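Local atomic coordinates of shikimate dehydrogenase (Listeria monocytogenes, PDB entry 3TNL), a protein that probably catalyses the reversible NADPH-linked reduction of 3-dehydroshikimate to shikimate, the fourth step of the chorismate pathway. Residues G85-N90 with Y107-S112; A115-A120 with I169-A174; S182-K187 with H217-K222; V262-T267 with G287-Q292. All coordinates share one frame; numbering follows the deposited sequence. Where two conformers were deposited one is given.

Contact 1. Residues G85-N90 with Y107-S112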
# COMPACT_ATOMS: atom_id res chain seq x y z
N GLY B 85 6.14 -3.79 9.70
CA GLY B 85 4.84 -3.93 9.05
C GLY B 85 4.99 -4.33 7.58
O GLY B 85 4.27 -5.22 7.09
N PHE B 86 5.97 -3.74 6.90
CA PHE B 86 6.21 -4.07 5.49
C PHE B 86 6.67 -5.51 5.35
O PHE B 86 6.31 -6.19 4.41
CB PHE B 86 7.28 -3.17 4.86
CG PHE B 86 6.81 -1.77 4.52
CD1 PHE B 86 5.47 -1.38 4.59
CD2 PHE B 86 7.73 -0.86 4.06
CE1 PHE B 86 5.07 -0.06 4.21
CE2 PHE B 86 7.37 0.40 3.66
CZ PHE B 86 6.02 0.82 3.72
N ARG B 87 7.44 -6.01 6.30
CA ARG B 87 7.83 -7.43 6.28
C ARG B 87 6.56 -8.30 6.36
O ARG B 87 6.36 -9.24 5.59
CB ARG B 87 8.72 -7.79 7.46
CG ARG B 87 10.15 -7.25 7.42
CD ARG B 87 10.90 -7.68 8.67
NE ARG B 87 12.27 -7.19 8.74
CZ ARG B 87 13.33 -7.83 8.23
NH1 ARG B 87 14.55 -7.30 8.38
NH2 ARG B 87 13.20 -8.99 7.61
N ALA B 88 5.68 -7.97 7.30
CA ALA B 88 4.46 -8.74 7.53
C ALA B 88 3.45 -8.63 6.41
O ALA B 88 2.65 -9.54 6.23
CB ALA B 88 3.83 -8.38 8.90
N MET B 89 3.47 -7.51 5.68
CA MET B 89 2.63 -7.30 4.50
C MET B 89 3.23 -7.95 3.25
O MET B 89 2.60 -7.91 2.19
CB MET B 89 2.47 -5.80 4.21
CG MET B 89 1.71 -5.03 5.26
SD MET B 89 1.95 -3.24 5.20
CE MET B 89 1.19 -2.81 3.64
N ASN B 90 4.44 -8.46 3.38
CA ASN B 90 5.20 -9.07 2.27
C ASN B 90 5.40 -8.14 1.08
O ASN B 90 5.33 -8.56 -0.06
CB ASN B 90 4.54 -10.37 1.78
CG ASN B 90 5.51 -11.28 1.04
OD1 ASN B 90 6.71 -11.29 1.35
ND2 ASN B 90 5.00 -12.05 0.09
N TYR B 107 17.37 -2.14 10.50
CA TYR B 107 16.19 -2.97 10.38
C TYR B 107 16.20 -3.87 9.17
O TYR B 107 15.19 -4.56 8.93
CB TYR B 107 14.94 -2.06 10.35
CG TYR B 107 14.93 -1.08 11.49
CD1 TYR B 107 15.03 -1.54 12.80
CD2 TYR B 107 14.84 0.30 11.29
CE1 TYR B 107 15.05 -0.67 13.85
CE2 TYR B 107 14.86 1.19 12.36
CZ TYR B 107 14.98 0.68 13.63
OH TYR B 107 14.99 1.51 14.73
N LEU B 108 17.31 -3.88 8.42
CA LEU B 108 17.44 -4.71 7.23
C LEU B 108 18.32 -5.91 7.52
O LEU B 108 18.92 -6.03 8.61
CB LEU B 108 18.01 -3.88 6.09
CG LEU B 108 17.30 -2.55 5.75
CD1 LEU B 108 17.95 -1.86 4.54
CD2 LEU B 108 15.79 -2.77 5.52
N ASP B 109 18.42 -6.80 6.56
CA ASP B 109 19.18 -8.03 6.73
C ASP B 109 20.50 -8.05 5.97
O ASP B 109 21.48 -8.67 6.44
CB ASP B 109 18.33 -9.22 6.29
CG ASP B 109 17.01 -9.25 7.02
OD1 ASP B 109 17.04 -9.23 8.28
OD2 ASP B 109 15.94 -9.29 6.37
N LYS B 110 20.54 -7.39 4.80
CA LYS B 110 21.74 -7.35 3.96
C LYS B 110 21.85 -5.99 3.29
O LYS B 110 20.85 -5.28 3.14
CB LYS B 110 21.65 -8.41 2.85
CG LYS B 110 21.66 -9.86 3.32
CD LYS B 110 21.74 -10.81 2.11
CE LYS B 110 21.90 -12.25 2.56
NZ LYS B 110 23.19 -12.46 3.31
N LEU B 111 23.05 -5.66 2.83
CA LEU B 111 23.31 -4.39 2.12
C LEU B 111 24.18 -4.63 0.91
O LEU B 111 25.06 -5.52 0.92
CB LEU B 111 24.05 -3.40 3.03
CG LEU B 111 23.41 -2.98 4.36
CD1 LEU B 111 24.40 -2.17 5.17
CD2 LEU B 111 22.11 -2.18 4.06
N SER B 112 23.96 -3.87 -0.15
CA SER B 112 24.85 -3.92 -1.29
C SER B 112 26.20 -3.32 -0.84
O SER B 112 26.28 -2.65 0.19
CB SER B 112 24.30 -3.09 -2.45
OG SER B 112 24.34 -1.70 -2.13
O HOH W 1 12.52 -5.28 10.64
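Arg87, near the C-terminal end of helix 79-88, reaches across to the carbonyl of Tyr107 and the carboxylate of Asp109. Its CG stands anti to the carbonyl carbon (chi1 -72°), and the chain then runs extended from CG to NE, which carries the guanidinium away from its helix. Arg87 NH1 donates to Tyr107 O at 2.9 Å. This donor sits off the carbonyl plane, tilted by 31°. Arg87 NH2 forms the salt bridge, 3.0 Å from Asp109 OD2, and uses the syn lone pair of that oxygen. Asp109 lies at the edge of the guanidinium. The two flat groups are turned 60° against each other, so they do not make a flat two-point pair. Arg87 NH1 adds two weak bonds, 3.2 Å each, to Asp109 OD1 and Asp109 OD2. The third nitrogen is served by water: Arg87 NE donates to water 1 at 2.7 Å. The same water donates back to Tyr107 O at 3.3 Å, so that carbonyl takes two donors.

Asp109 OD2 has a further partner, the backbone N of Leu131 on strand 130-134. This second bond probably steadies the carboxylate that Arg87 grips. The ring of Tyr107 packs back on helix 79-88, against Leu79, Lys80 and Val83. The contact lies at the surface and is almost wholly polar. An arginine-aspartate salt bridge here joins the end of helix 79-88 to the loop before strand 110-111, an edge strand of the mixed sheet in the substrate-binding domain of the shikimate dehydrogenase fold.

Contact 2. Residues A115-A120 with I169-A174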
# COMPACT_ATOMS: atom_id res chain seq x y z
N ALA B 115 25.85 0.51 -0.49
CA ALA B 115 25.00 0.90 0.63
C ALA B 115 25.77 0.78 1.93
O ALA B 115 25.65 1.64 2.83
CB ALA B 115 23.73 0.08 0.68
N GLU B 116 26.53 -0.30 2.06
CA GLU B 116 27.36 -0.52 3.24
C GLU B 116 28.39 0.60 3.38
O GLU B 116 28.49 1.25 4.42
CB GLU B 116 28.07 -1.88 3.11
CG GLU B 116 29.07 -2.21 4.24
CD GLU B 116 28.42 -2.44 5.59
OE1 GLU B 116 27.40 -3.15 5.66
OE2 GLU B 116 28.98 -1.95 6.60
N LEU B 117 29.12 0.88 2.31
CA LEU B 117 30.22 1.86 2.38
C LEU B 117 29.70 3.28 2.52
O LEU B 117 30.23 4.06 3.29
CB LEU B 117 31.16 1.71 1.18
CG LEU B 117 32.43 2.56 1.17
CD1 LEU B 117 33.28 2.34 2.42
CD2 LEU B 117 33.21 2.25 -0.08
N VAL B 118 28.66 3.64 1.78
CA VAL B 118 28.09 4.97 1.90
C VAL B 118 27.47 5.15 3.29
O VAL B 118 27.58 6.21 3.91
CB VAL B 118 27.01 5.24 0.84
CG1 VAL B 118 26.26 6.55 1.14
CG2 VAL B 118 27.61 5.28 -0.57
N GLY B 119 26.80 4.12 3.78
CA GLY B 119 26.10 4.20 5.04
C GLY B 119 24.69 4.73 4.89
O GLY B 119 24.09 5.25 5.86
N ALA B 120 24.16 4.66 3.68
CA ALA B 120 22.78 5.09 3.40
C ALA B 120 22.13 4.08 2.45
O ALA B 120 22.78 3.46 1.62
CB ALA B 120 22.75 6.48 2.77
N ILE B 169 27.38 10.08 -4.64
CA ILE B 169 28.06 10.28 -5.89
C ILE B 169 29.55 10.04 -5.74
O ILE B 169 30.17 9.36 -6.58
CB ILE B 169 27.81 11.72 -6.45
CG1 ILE B 169 26.38 11.84 -6.98
CG2 ILE B 169 28.81 12.08 -7.60
CD1 ILE B 169 25.91 13.29 -7.17
N CYS B 170 30.14 10.59 -4.68
CA CYS B 170 31.60 10.41 -4.49
C CYS B 170 31.99 8.95 -4.31
O CYS B 170 32.93 8.48 -4.97
CB CYS B 170 32.12 11.20 -3.31
SG CYS B 170 32.16 12.99 -3.52
N ILE B 171 31.27 8.25 -3.43
CA ILE B 171 31.54 6.84 -3.15
C ILE B 171 31.35 6.03 -4.40
O ILE B 171 32.23 5.28 -4.81
CB ILE B 171 30.60 6.30 -2.04
CG1 ILE B 171 30.96 6.95 -0.71
CG2 ILE B 171 30.72 4.78 -1.90
CD1 ILE B 171 32.34 6.61 -0.23
N GLN B 172 30.21 6.21 -5.05
CA GLN B 172 29.92 5.42 -6.27
C GLN B 172 30.94 5.69 -7.39
O GLN B 172 31.41 4.78 -8.08
CB GLN B 172 28.50 5.62 -6.83
CG GLN B 172 28.14 4.50 -7.76
CD GLN B 172 28.01 3.17 -7.02
OE1 GLN B 172 27.21 3.05 -6.10
NE2 GLN B 172 28.81 2.18 -7.42
N ALA B 173 31.31 6.96 -7.55
CA ALA B 173 32.28 7.33 -8.57
C ALA B 173 33.60 6.60 -8.29
O ALA B 173 34.20 6.03 -9.20
CB ALA B 173 32.50 8.85 -8.58
N ALA B 174 34.03 6.58 -7.02
CA ALA B 174 35.27 5.89 -6.63
C ALA B 174 35.18 4.38 -6.88
O ALA B 174 36.13 3.77 -7.42
CB ALA B 174 35.59 6.14 -5.19
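Val118 and Ile171 meet through their methyl groups, where helix 113-118 passes helix 164-175. The tight spot is one branch of each residue. Val118 CG2 lies 3.4 Å from Ile171 CG2, closer than carbon atoms usually pack. Val118 CG2 is also 3.5 Å from Ile171 CB, so this single methyl presses on the fork of the isoleucine. Ile171 is modelled in two conformers, which makes the exact closeness less certain. In the conformer described, CG2 of Ile171 stands anti to the backbone N and CG1 takes the place beside it (chi1 -69°). Both branches therefore touch the same valine methyl, with Ile171 CG1 3.7 Å from Val118 CG2.

The looser side belongs to Leu117. Leu117 CD2 touches Ile171 CG2 at an ordinary 4.0 Å. Leu117 is partly exposed, whereas Val118 and Ile171 are buried. Outside the two segments, Leu117 packs on Lys204 of helix 191-204, and its carbonyl O accepts a bond from Lys200 NZ. Ile171 also leans on Ile201 of that helix.

Helix 164-175 follows the glycine-rich turn whose backbone amides bind NAD, and helix 113-118 belongs to the substrate-binding domain. The contact thus joins the two halves of the enzyme. No hydrogen bond or charge pair crosses it. Its cohesion is apolar packing, which depends on the fit of methyl groups rather than on directed bonds.

Contact 3. Residues S182-K187 with H217-K222. With NAD (nicotinamide-adenine-dinucleotide), chain H.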
# COMPACT_ATOMS: atom_id res chain seq x y z
N SER B 182 38.21 15.45 -5.89
CA SER B 182 38.46 16.58 -5.04
C SER B 182 37.13 17.18 -4.60
O SER B 182 36.35 17.66 -5.43
CB SER B 182 39.31 17.63 -5.71
OG SER B 182 40.61 17.08 -5.96
N ILE B 183 36.89 17.12 -3.29
CA ILE B 183 35.65 17.61 -2.68
C ILE B 183 35.87 18.97 -2.06
O ILE B 183 36.87 19.20 -1.37
CB ILE B 183 35.18 16.65 -1.55
CG1 ILE B 183 35.10 15.20 -2.06
CG2 ILE B 183 33.86 17.15 -0.89
CD1 ILE B 183 34.90 14.14 -0.96
N PHE B 184 34.91 19.86 -2.29
CA PHE B 184 34.89 21.19 -1.68
C PHE B 184 33.59 21.35 -0.92
O PHE B 184 32.52 21.07 -1.42
CB PHE B 184 35.02 22.30 -2.71
CG PHE B 184 36.39 22.41 -3.30
CD1 PHE B 184 37.23 23.43 -2.91
CD2 PHE B 184 36.84 21.48 -4.24
CE1 PHE B 184 38.50 23.52 -3.44
CE2 PHE B 184 38.11 21.57 -4.77
CZ PHE B 184 38.96 22.58 -4.35
N ASN B 185 33.69 21.77 0.34
CA ASN B 185 32.52 22.00 1.14
C ASN B 185 32.79 23.15 2.10
O ASN B 185 33.94 23.36 2.53
CB ASN B 185 32.11 20.75 1.96
CG ASN B 185 30.64 20.78 2.36
OD1 ASN B 185 29.77 20.51 1.51
ND2 ASN B 185 30.35 21.16 3.62
N ARG B 186 31.75 23.89 2.46
CA ARG B 186 31.92 24.95 3.47
C ARG B 186 32.14 24.31 4.84
O ARG B 186 31.90 23.11 5.04
CB ARG B 186 30.71 25.89 3.51
CG ARG B 186 29.37 25.29 3.93
CD ARG B 186 28.33 26.36 4.06
NE ARG B 186 27.04 25.85 4.50
CZ ARG B 186 25.95 26.61 4.56
NH1 ARG B 186 24.80 26.11 4.98
NH2 ARG B 186 26.03 27.87 4.14
N LYS B 187 32.62 25.12 5.78
CA LYS B 187 32.87 24.69 7.12
C LYS B 187 31.59 24.70 7.96
O LYS B 187 31.42 25.49 8.90
CB LYS B 187 33.95 25.56 7.74
CG LYS B 187 35.29 25.44 7.11
CD LYS B 187 35.73 24.01 7.10
CE LYS B 187 37.23 23.86 7.14
NZ LYS B 187 37.68 24.22 8.50
N HIS B 217 39.71 29.36 -3.01
CA HIS B 217 39.53 29.58 -4.40
C HIS B 217 40.74 29.18 -5.25
O HIS B 217 40.57 28.68 -6.35
CB HIS B 217 39.16 31.02 -4.72
CG HIS B 217 37.87 31.47 -4.15
ND1 HIS B 217 37.46 32.79 -4.21
CD2 HIS B 217 36.91 30.81 -3.45
CE1 HIS B 217 36.28 32.90 -3.62
NE2 HIS B 217 35.94 31.73 -3.13
N GLU B 218 41.94 29.42 -4.74
CA GLU B 218 43.12 29.04 -5.52
C GLU B 218 43.23 27.52 -5.64
O GLU B 218 43.54 27.04 -6.72
CB GLU B 218 44.38 29.74 -5.06
CG GLU B 218 44.36 31.25 -5.47
CD GLU B 218 44.20 31.52 -6.98
OE1 GLU B 218 44.64 30.71 -7.86
OE2 GLU B 218 43.63 32.58 -7.31
N GLN B 219 42.90 26.77 -4.60
CA GLN B 219 42.89 25.32 -4.73
C GLN B 219 41.81 24.87 -5.71
O GLN B 219 42.01 23.98 -6.54
CB GLN B 219 42.70 24.62 -3.41
CG GLN B 219 42.97 23.15 -3.51
CD GLN B 219 44.46 22.83 -3.57
OE1 GLN B 219 45.24 23.34 -2.76
NE2 GLN B 219 44.87 22.01 -4.52
N LEU B 220 40.64 25.49 -5.62
CA LEU B 220 39.55 25.17 -6.56
C LEU B 220 39.95 25.37 -8.04
O LEU B 220 39.62 24.56 -8.89
CB LEU B 220 38.31 26.01 -6.20
CG LEU B 220 37.03 25.72 -7.01
CD1 LEU B 220 36.55 24.29 -6.80
CD2 LEU B 220 35.95 26.70 -6.65
N ARG B 221 40.69 26.44 -8.33
CA ARG B 221 41.15 26.69 -9.70
C ARG B 221 41.99 25.50 -10.18
O ARG B 221 41.79 25.00 -11.28
CB ARG B 221 41.99 27.97 -9.74
CG ARG B 221 42.39 28.40 -11.13
CD ARG B 221 43.20 29.69 -11.12
NE ARG B 221 42.33 30.80 -10.74
CZ ARG B 221 41.45 31.34 -11.58
NH1 ARG B 221 40.65 32.33 -11.17
NH2 ARG B 221 41.34 30.88 -12.81
N LYS B 222 42.92 25.05 -9.33
CA LYS B 222 43.79 23.93 -9.70
C LYS B 222 42.96 22.69 -9.94
O LYS B 222 43.10 22.03 -10.99
CB LYS B 222 44.84 23.63 -8.64
CG LYS B 222 45.72 22.42 -8.99
CD LYS B 222 46.66 22.06 -7.83
CE LYS B 222 47.62 20.95 -8.19
NZ LYS B 222 47.07 19.54 -8.29
PA NAD H . 21.94 17.68 2.19
O1A NAD H . 21.06 18.54 3.09
O2A NAD H . 22.18 16.23 2.59
O5B NAD H . 23.33 18.46 1.92
C5B NAD H . 23.42 19.85 1.64
C4B NAD H . 24.81 20.17 1.06
O4B NAD H . 24.81 21.52 0.56
C3B NAD H . 25.89 20.18 2.12
O3B NAD H . 27.14 19.80 1.49
C2B NAD H . 25.99 21.62 2.56
O2B NAD H . 27.27 21.98 3.06
C1B NAD H . 25.72 22.35 1.26
N9A NAD H . 25.17 23.71 1.35
C8A NAD H . 23.89 24.02 1.66
N7A NAD H . 23.72 25.35 1.58
C5A NAD H . 24.89 25.93 1.20
C6A NAD H . 25.36 27.20 0.94
N6A NAD H . 24.54 28.26 1.04
N1A NAD H . 26.63 27.39 0.53
C2A NAD H . 27.48 26.34 0.42
N3A NAD H . 27.11 25.06 0.66
C4A NAD H . 25.83 24.82 1.04
O3 NAD H . 21.26 17.76 0.74
PN NAD H . 21.21 16.62 -0.39
O1N NAD H . 20.10 15.64 -0.15
O2N NAD H . 22.63 16.12 -0.67
O5D NAD H . 20.70 17.43 -1.69
C5D NAD H . 21.53 18.45 -2.23
C4D NAD H . 20.91 18.79 -3.57
O4D NAD H . 20.84 17.59 -4.37
C3D NAD H . 19.48 19.28 -3.41
O3D NAD H . 19.32 20.46 -4.21
C2D NAD H . 18.62 18.14 -3.94
O2D NAD H . 17.35 18.59 -4.46
C1D NAD H . 19.54 17.53 -4.99
N1N NAD H . 19.30 16.12 -5.33
C2N NAD H . 19.04 15.78 -6.61
C3N NAD H . 18.83 14.46 -6.96
C7N NAD H . 18.54 14.05 -8.37
O7N NAD H . 18.00 12.95 -8.51
N7N NAD H . 18.91 14.85 -9.40
C4N NAD H . 18.88 13.47 -5.97
C5N NAD H . 19.16 13.84 -4.65
C6N NAD H . 19.36 15.19 -4.35
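Strand 180-185 of the parallel Rossmann sheet passes helix 217-226, with Phe184 CA 7.8 Å from Leu220 CA at the nearest approach. The strand is the second from one edge of the nucleotide-binding sheet, and the helix packs on the sheet through the Phe184 side chain. Leu220 CD1 sits over the centre of the Phe184 ring, 3.6 Å from its centroid and 7° off the ring normal. This is a CH-pi contact made almost straight down on the face. Leu220 CG is anti to the backbone N (chi1 -175°), which turns the methyl over the ring centre, while CB lies above the same face, toward CE1. There, Leu220 CB is 3.7 Å from Phe184 CE1. The far end of the ring also meets the helix backbone, with Phe184 CZ 3.5 Å from Leu220 CA. The backbone C of Gln219 lies at the ring edge, and its CG also touches CZ of Phe184. The amide of Gln219 turns to Glu223. Phe212 of the neighbouring strand meets the Phe184 ring as well.

The end of the strand serves the cofactor. Asn185 and Arg186 belong to the NAD site established by experiment. Asn185 ND2 donates to NAD O2B, and also to Arg186 O in the plane of that carbonyl; it has a weak bond to Asp188. Arg186 lays its guanidinium over the adenine, with NAD C5A above its centre. Arg186 NE is paired with Asp188, which probably helps to hold the group flat. On the ribose, the O3B hydroxyl of NAD donates to Asn185 OD1 at 2.7 Å.

Contact 4. Residues V262-T267 with G287-Q292. With NAD (nicotinamide-adenine-dinucleotide), chain H.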
# COMPACT_ATOMS: atom_id res chain seq x y z
N VAL B 262 23.36 18.57 -9.80
CA VAL B 262 22.34 17.64 -9.33
C VAL B 262 20.96 18.32 -9.38
O VAL B 262 19.94 17.66 -9.44
CB VAL B 262 22.62 17.11 -7.92
CG1 VAL B 262 23.90 16.25 -7.90
CG2 VAL B 262 22.63 18.25 -6.89
N VAL B 263 20.93 19.65 -9.36
CA VAL B 263 19.68 20.39 -9.43
C VAL B 263 19.07 20.29 -10.86
O VAL B 263 19.78 20.34 -11.86
CB VAL B 263 19.92 21.90 -9.07
CG1 VAL B 263 18.64 22.75 -9.30
CG2 VAL B 263 20.49 22.05 -7.64
N TYR B 264 17.75 20.11 -10.94
CA TYR B 264 17.04 20.12 -12.23
C TYR B 264 15.78 21.00 -12.20
O TYR B 264 15.09 21.11 -13.20
CB TYR B 264 16.73 18.70 -12.74
CG TYR B 264 15.94 17.84 -11.82
CD1 TYR B 264 14.56 17.72 -11.95
CD2 TYR B 264 16.55 17.15 -10.79
CE1 TYR B 264 13.84 16.92 -11.10
CE2 TYR B 264 15.84 16.36 -9.93
CZ TYR B 264 14.48 16.25 -10.09
OH TYR B 264 13.78 15.45 -9.20
N LYS B 265 15.48 21.59 -11.05
CA LYS B 265 14.43 22.63 -10.93
C LYS B 265 15.15 23.77 -10.14
O LYS B 265 15.33 23.69 -8.92
CB LYS B 265 13.16 22.14 -10.22
CG LYS B 265 12.04 23.16 -10.32
CD LYS B 265 10.77 22.69 -9.60
CE LYS B 265 9.68 23.74 -9.66
NZ LYS B 265 8.47 23.30 -8.89
N PRO B 266 15.59 24.83 -10.85
CA PRO B 266 15.41 25.06 -12.31
C PRO B 266 16.24 24.14 -13.20
O PRO B 266 17.22 23.57 -12.73
CB PRO B 266 15.92 26.47 -12.48
CG PRO B 266 16.98 26.59 -11.47
CD PRO B 266 16.42 25.90 -10.28
N THR B 267 15.83 24.01 -14.46
CA THR B 267 16.52 23.17 -15.43
C THR B 267 17.92 23.70 -15.81
O THR B 267 18.74 22.97 -16.34
CB THR B 267 15.71 22.91 -16.67
OG1 THR B 267 15.42 24.16 -17.31
CG2 THR B 267 14.41 22.17 -16.33
N GLY B 287 18.58 13.43 -15.51
CA GLY B 287 19.04 12.06 -15.80
C GLY B 287 19.32 11.27 -14.52
O GLY B 287 18.94 10.08 -14.41
N MET B 288 19.94 11.91 -13.52
CA MET B 288 20.20 11.28 -12.26
C MET B 288 18.90 10.78 -11.63
O MET B 288 18.81 9.65 -11.11
CB MET B 288 20.87 12.25 -11.30
CG MET B 288 21.06 11.72 -9.90
SD MET B 288 21.98 12.87 -8.84
CE MET B 288 22.07 12.00 -7.30
N MET B 289 17.88 11.62 -11.69
CA MET B 289 16.57 11.29 -11.13
C MET B 289 15.96 10.09 -11.85
O MET B 289 15.47 9.14 -11.20
CB MET B 289 15.65 12.51 -11.15
CG MET B 289 14.26 12.30 -10.57
SD MET B 289 13.12 11.58 -11.78
CE MET B 289 11.60 11.47 -10.80
N LEU B 290 16.01 10.11 -13.18
CA LEU B 290 15.41 9.06 -13.98
C LEU B 290 16.12 7.72 -13.80
O LEU B 290 15.47 6.70 -13.63
CB LEU B 290 15.41 9.46 -15.43
CG LEU B 290 14.43 10.57 -15.76
CD1 LEU B 290 14.79 11.10 -17.12
CD2 LEU B 290 12.97 10.11 -15.71
N TRP B 291 17.45 7.75 -13.83
CA TRP B 291 18.23 6.51 -13.79
C TRP B 291 18.29 5.89 -12.43
O TRP B 291 18.44 4.68 -12.31
CB TRP B 291 19.60 6.67 -14.44
CG TRP B 291 19.47 6.84 -15.94
CD1 TRP B 291 19.58 8.00 -16.65
CD2 TRP B 291 19.16 5.81 -16.88
NE1 TRP B 291 19.36 7.75 -17.99
CE2 TRP B 291 19.10 6.42 -18.16
CE3 TRP B 291 18.93 4.43 -16.78
CZ2 TRP B 291 18.83 5.70 -19.31
CZ3 TRP B 291 18.67 3.71 -17.93
CH2 TRP B 291 18.61 4.35 -19.19
N GLN B 292 18.16 6.70 -11.39
CA GLN B 292 18.10 6.09 -10.05
C GLN B 292 16.75 5.32 -9.93
O GLN B 292 16.67 4.25 -9.32
CB GLN B 292 18.32 7.08 -8.91
CG GLN B 292 17.21 7.97 -8.54
CD GLN B 292 17.61 8.89 -7.37
OE1 GLN B 292 18.27 9.90 -7.56
NE2 GLN B 292 17.21 8.52 -6.16
PA NAD H . 21.94 17.68 2.19
O1A NAD H . 21.06 18.54 3.09
O2A NAD H . 22.18 16.23 2.59
O5B NAD H . 23.33 18.46 1.92
C5B NAD H . 23.42 19.85 1.64
C4B NAD H . 24.81 20.17 1.06
O4B NAD H . 24.81 21.52 0.56
C3B NAD H . 25.89 20.18 2.12
O3B NAD H . 27.14 19.80 1.49
C2B NAD H . 25.99 21.62 2.56
O2B NAD H . 27.27 21.98 3.06
C1B NAD H . 25.72 22.35 1.26
N9A NAD H . 25.17 23.71 1.35
C8A NAD H . 23.89 24.02 1.66
N7A NAD H . 23.72 25.35 1.58
C5A NAD H . 24.89 25.93 1.20
C6A NAD H . 25.36 27.20 0.94
N6A NAD H . 24.54 28.26 1.04
N1A NAD H . 26.63 27.39 0.53
C2A NAD H . 27.48 26.34 0.42
N3A NAD H . 27.11 25.06 0.66
C4A NAD H . 25.83 24.82 1.04
O3 NAD H . 21.26 17.76 0.74
PN NAD H . 21.21 16.62 -0.39
O1N NAD H . 20.10 15.64 -0.15
O2N NAD H . 22.63 16.12 -0.67
O5D NAD H . 20.70 17.43 -1.69
C5D NAD H . 21.53 18.45 -2.23
C4D NAD H . 20.91 18.79 -3.57
O4D NAD H . 20.84 17.59 -4.37
C3D NAD H . 19.48 19.28 -3.41
O3D NAD H . 19.32 20.46 -4.21
C2D NAD H . 18.62 18.14 -3.94
O2D NAD H . 17.35 18.59 -4.46
C1D NAD H . 19.54 17.53 -4.99
N1N NAD H . 19.30 16.12 -5.33
C2N NAD H . 19.04 15.78 -6.61
C3N NAD H . 18.83 14.46 -6.96
C7N NAD H . 18.54 14.05 -8.37
O7N NAD H . 18.00 12.95 -8.51
N7N NAD H . 18.91 14.85 -9.40
C4N NAD H . 18.88 13.47 -5.97
C5N NAD H . 19.16 13.84 -4.65
C6N NAD H . 19.36 15.19 -4.35
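Met288 and Val262 lie side by side at the nicotinamide end of the NAD pocket, beside the Rossmann sheet. Met288 starts from helix 286-301, and Val262 from the loop after strand 258-261. The methionine chain is fully extended, with CG anti to the backbone N (chi1 174°). Met288 CB lies 3.8 Å from NAD N7N. Met288 CG comes next, 3.6 Å from NAD O7N. The sulfur then touches both partners, the valine and the cofactor. Met288 SD is 4.0 Å from Val262 CG1. Met288 SD is 3.7 Å from the amide carbon NAD C7N. The tip, Met288 CE, ends 3.8 Å from NAD C4N, the carbon that exchanges hydride in nicotinamide cofactors. The methionine thus runs along the carboxamide and onto the ring. Ile169 of helix 164-175 packs on both Val262 and Met288.

Tyr264, a predicted shikimate-binding residue, crosses Met289 at an angle, and Tyr264 OH is 3.5 Å from Met289 CG. The edge of the Tyr264 ring faces the carboxamide nitrogen. Val262 CG2 packs against the nicotinamide ribose at O4D. The carboxamide itself is fixed by a backbone bond: NAD N7N donates to Val262 O at 3.0 Å, with an N-H...O angle of 160°.

Contact 1 lies on the surface, and contacts 2, 3 and 4 are buried. Their chemistry follows: contact 1 is a charged, water-assisted grip, whereas the others cross by apolar packing, with a CH-pi contact in contact 3. Contacts 1 and 2 are joined by chain order, since strand 110-111 runs into helix 113-118. Helix 164-175 of contact 2 leads on to strand 180-185 of contact 3, and Cys170 touches Ile183 between them. Ile169 links contact 2 to contact 4. Contacts 3 and 4 do not touch, with centres about 24 Å apart, but both hold NAD: one at the adenosine end, the other at the nicotinamide.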